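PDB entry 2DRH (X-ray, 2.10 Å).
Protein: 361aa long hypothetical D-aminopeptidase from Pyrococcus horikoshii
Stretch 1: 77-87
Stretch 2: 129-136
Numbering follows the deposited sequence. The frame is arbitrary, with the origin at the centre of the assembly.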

# COMPACT_ATOMS: atom_id res chain seq x y z
N TYR A 77 7.79 -1.49 -12.95
CA TYR A 77 8.69 -2.27 -13.80
C TYR A 77 9.98 -1.47 -13.68
O TYR A 77 10.49 -0.91 -14.65
CB TYR A 77 8.21 -2.28 -15.25
CG TYR A 77 8.80 -3.42 -16.04
CD1 TYR A 77 10.15 -3.44 -16.37
CD2 TYR A 77 8.01 -4.49 -16.44
CE1 TYR A 77 10.70 -4.51 -17.08
CE2 TYR A 77 8.55 -5.57 -17.13
CZ TYR A 77 9.89 -5.57 -17.45
OH TYR A 77 10.43 -6.63 -18.15
N SER A 78 10.51 -1.46 -12.47
CA SER A 78 11.67 -0.67 -12.14
C SER A 78 12.43 -1.37 -11.02
O SER A 78 11.88 -2.19 -10.31
CB SER A 78 11.14 0.71 -11.67
OG SER A 78 12.16 1.66 -11.48
N LYS A 79 13.72 -1.03 -10.88
CA LYS A 79 14.57 -1.63 -9.86
C LYS A 79 15.16 -0.57 -8.92
O LYS A 79 16.38 -0.42 -8.82
CB LYS A 79 15.71 -2.41 -10.52
CG LYS A 79 15.30 -3.70 -11.26
CD LYS A 79 14.33 -3.46 -12.44
CE LYS A 79 14.37 -4.66 -13.44
NZ LYS A 79 13.33 -4.56 -14.51
N PRO A 80 14.30 0.18 -8.21
CA PRO A 80 14.83 1.20 -7.30
C PRO A 80 15.39 0.60 -6.01
O PRO A 80 14.94 -0.45 -5.55
CB PRO A 80 13.62 2.09 -7.04
CG PRO A 80 12.48 1.09 -7.07
CD PRO A 80 12.83 0.25 -8.29
N VAL A 81 16.37 1.28 -5.44
CA VAL A 81 17.01 0.87 -4.21
C VAL A 81 16.77 1.97 -3.17
O VAL A 81 17.03 3.15 -3.44
CB VAL A 81 18.53 0.70 -4.42
CG1 VAL A 81 19.20 0.30 -3.11
CG2 VAL A 81 18.79 -0.32 -5.51
N GLY A 82 16.24 1.59 -2.01
CA GLY A 82 16.01 2.56 -0.95
C GLY A 82 14.59 3.01 -0.64
O GLY A 82 14.38 3.71 0.35
N LEU A 83 13.60 2.63 -1.45
CA LEU A 83 12.23 3.08 -1.18
C LEU A 83 11.53 2.51 0.05
O LEU A 83 10.72 3.21 0.68
CB LEU A 83 11.33 2.84 -2.40
CG LEU A 83 11.67 3.56 -3.70
CD1 LEU A 83 10.68 3.13 -4.77
CD2 LEU A 83 11.64 5.07 -3.48
N ILE A 84 11.81 1.26 0.41
CA ILE A 84 11.13 0.69 1.57
C ILE A 84 11.36 1.47 2.87
O ILE A 84 10.42 1.70 3.63
CB ILE A 84 11.50 -0.81 1.75
CG1 ILE A 84 10.68 -1.68 0.79
CG2 ILE A 84 11.22 -1.25 3.17
CD1 ILE A 84 10.77 -1.25 -0.68
N GLN A 85 12.59 1.88 3.13
CA GLN A 85 12.85 2.63 4.35
C GLN A 85 12.36 4.06 4.21
O GLN A 85 11.97 4.68 5.19
CB GLN A 85 14.35 2.61 4.71
CG GLN A 85 14.65 3.21 6.10
CD GLN A 85 16.03 2.86 6.61
OE1 GLN A 85 16.42 1.69 6.62
NE2 GLN A 85 16.79 3.87 7.05
N LEU A 86 12.38 4.59 2.99
CA LEU A 86 11.91 5.95 2.78
C LEU A 86 10.45 6.01 3.26
O LEU A 86 10.06 6.92 4.02
CB LEU A 86 12.00 6.32 1.29
CG LEU A 86 11.79 7.80 0.93
CD1 LEU A 86 12.42 8.11 -0.41
CD2 LEU A 86 10.30 8.13 0.92
N TRP A 87 9.67 5.02 2.84
CA TRP A 87 8.27 4.94 3.23
C TRP A 87 8.05 4.67 4.72
O TRP A 87 7.15 5.25 5.34
CB TRP A 87 7.53 3.86 2.43
CG TRP A 87 7.22 4.26 1.01
CD1 TRP A 87 6.74 5.46 0.59
CD2 TRP A 87 7.28 3.42 -0.15
NE1 TRP A 87 6.49 5.43 -0.77
CE2 TRP A 87 6.82 4.19 -1.24
CE3 TRP A 87 7.68 2.10 -0.38
CZ2 TRP A 87 6.74 3.67 -2.54
CZ3 TRP A 87 7.60 1.58 -1.67
CH2 TRP A 87 7.14 2.37 -2.73
N VAL A 129 22.99 2.31 6.70
CA VAL A 129 22.49 3.40 5.88
C VAL A 129 21.65 2.91 4.72
O VAL A 129 21.89 1.83 4.17
CB VAL A 129 23.66 4.26 5.35
CG1 VAL A 129 24.60 3.41 4.52
CG2 VAL A 129 23.11 5.42 4.54
N ASN A 130 20.66 3.72 4.35
CA ASN A 130 19.74 3.39 3.27
C ASN A 130 20.03 4.15 1.97
O ASN A 130 19.45 5.20 1.71
CB ASN A 130 18.31 3.66 3.74
CG ASN A 130 17.27 3.23 2.73
OD1 ASN A 130 17.32 2.11 2.21
ND2 ASN A 130 16.32 4.11 2.46
N PRO A 131 20.94 3.61 1.14
CA PRO A 131 21.26 4.28 -0.12
C PRO A 131 20.06 4.34 -1.05
O PRO A 131 19.32 3.36 -1.20
CB PRO A 131 22.40 3.42 -0.69
CG PRO A 131 22.11 2.07 -0.12
CD PRO A 131 21.74 2.39 1.30
N LEU A 132 19.86 5.50 -1.67
CA LEU A 132 18.74 5.70 -2.57
C LEU A 132 19.22 5.81 -4.01
O LEU A 132 19.91 6.76 -4.39
CB LEU A 132 17.98 6.97 -2.18
CG LEU A 132 16.73 7.37 -2.95
CD1 LEU A 132 15.69 6.25 -2.96
CD2 LEU A 132 16.15 8.62 -2.27
N VAL A 133 18.85 4.81 -4.81
CA VAL A 133 19.24 4.72 -6.21
C VAL A 133 18.05 4.35 -7.08
O VAL A 133 17.31 3.41 -6.77
CB VAL A 133 20.32 3.63 -6.39
CG1 VAL A 133 20.80 3.59 -7.83
CG2 VAL A 133 21.48 3.88 -5.43
N LEU A 134 17.87 5.09 -8.17
CA LEU A 134 16.78 4.83 -9.12
C LEU A 134 17.36 4.74 -10.53
O LEU A 134 18.50 5.14 -10.77
CB LEU A 134 15.71 5.91 -9.02
CG LEU A 134 14.93 5.85 -7.70
CD1 LEU A 134 15.53 6.84 -6.71
CD2 LEU A 134 13.46 6.18 -7.94
N GLU A 135 16.57 4.23 -11.48
CA GLU A 135 17.11 4.06 -12.81
C GLU A 135 16.15 3.98 -13.97
O GLU A 135 14.94 3.91 -13.80
CB GLU A 135 17.96 2.79 -12.83
CG GLU A 135 17.23 1.56 -12.26
CD GLU A 135 15.92 1.24 -12.98
OE1 GLU A 135 15.93 1.11 -14.22
OE2 GLU A 135 14.88 1.10 -12.31
N CYS A 136 16.75 3.96 -15.16
CA CYS A 136 16.05 3.82 -16.43
C CYS A 136 16.95 2.95 -17.33
O CYS A 136 18.17 2.93 -17.17
CB CYS A 136 15.79 5.20 -17.05
SG CYS A 136 14.39 6.07 -16.27
O HOH W 1 12.37 2.90 -14.07
O HOH W 2 15.10 0.76 1.87

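Two backbone hydrogen bonds form the centre of this contact. Val 81 N donates to Val 133 O at 2.7 Å, and Val 133 N donates back to Val 81 O at 2.8 Å. Both are nearly straight. Together they make a single antiparallel bridge between a loop and a strand. Val 81 O also receives a CA-H...O contact from Leu 132 CA at 3.2 Å.

Side chains add a polar contact at each end. Glu 135 has chi1 and chi2 both p, which brings its carboxylate back to the loop. There Glu 135 OE2 accepts a hydrogen bond from Lys 79 N at 2.8 Å. Glu 135 OE2 also lies 2.9 Å from Ser 78 OG. Water 1 donates to Ser 78 OG and to Glu 135 O, joining the stretches a second time here. Lys 79 NZ is hydrogen-bonded elsewhere in the structure.

At the other end, the CA-to-CB bond of Asn 130 points toward the first stretch. Asn 130 ND2 donates to Gly 82 O at 2.9 Å. Its amide oxygen, Asn 130 OD1, accepts from water 2 at 2.6 Å, and this water accepts from Gln 85 N at 3.0 Å. One amide thus serves as both donor and acceptor.

Gly 82 is the N-cap residue, with phi/psi of 106/-8. A CB here would be jammed against the preceding carbonyl and would lie 2.5 Å from Pro 131 O.

Apolar side chains pack around this polar framework. Val 81 CB meets Val 133 CB at 4.0 Å, and Pro 80 CB meets Leu 134 CG at 4.0 Å. The end of Leu 132 reaches the helix: its CD1 is 4.3 Å from Leu 83 CD2, and its CD2 is 4.2 Å from Leu 86 CD1. The stretches bury 579 Å² between them, both sides summed.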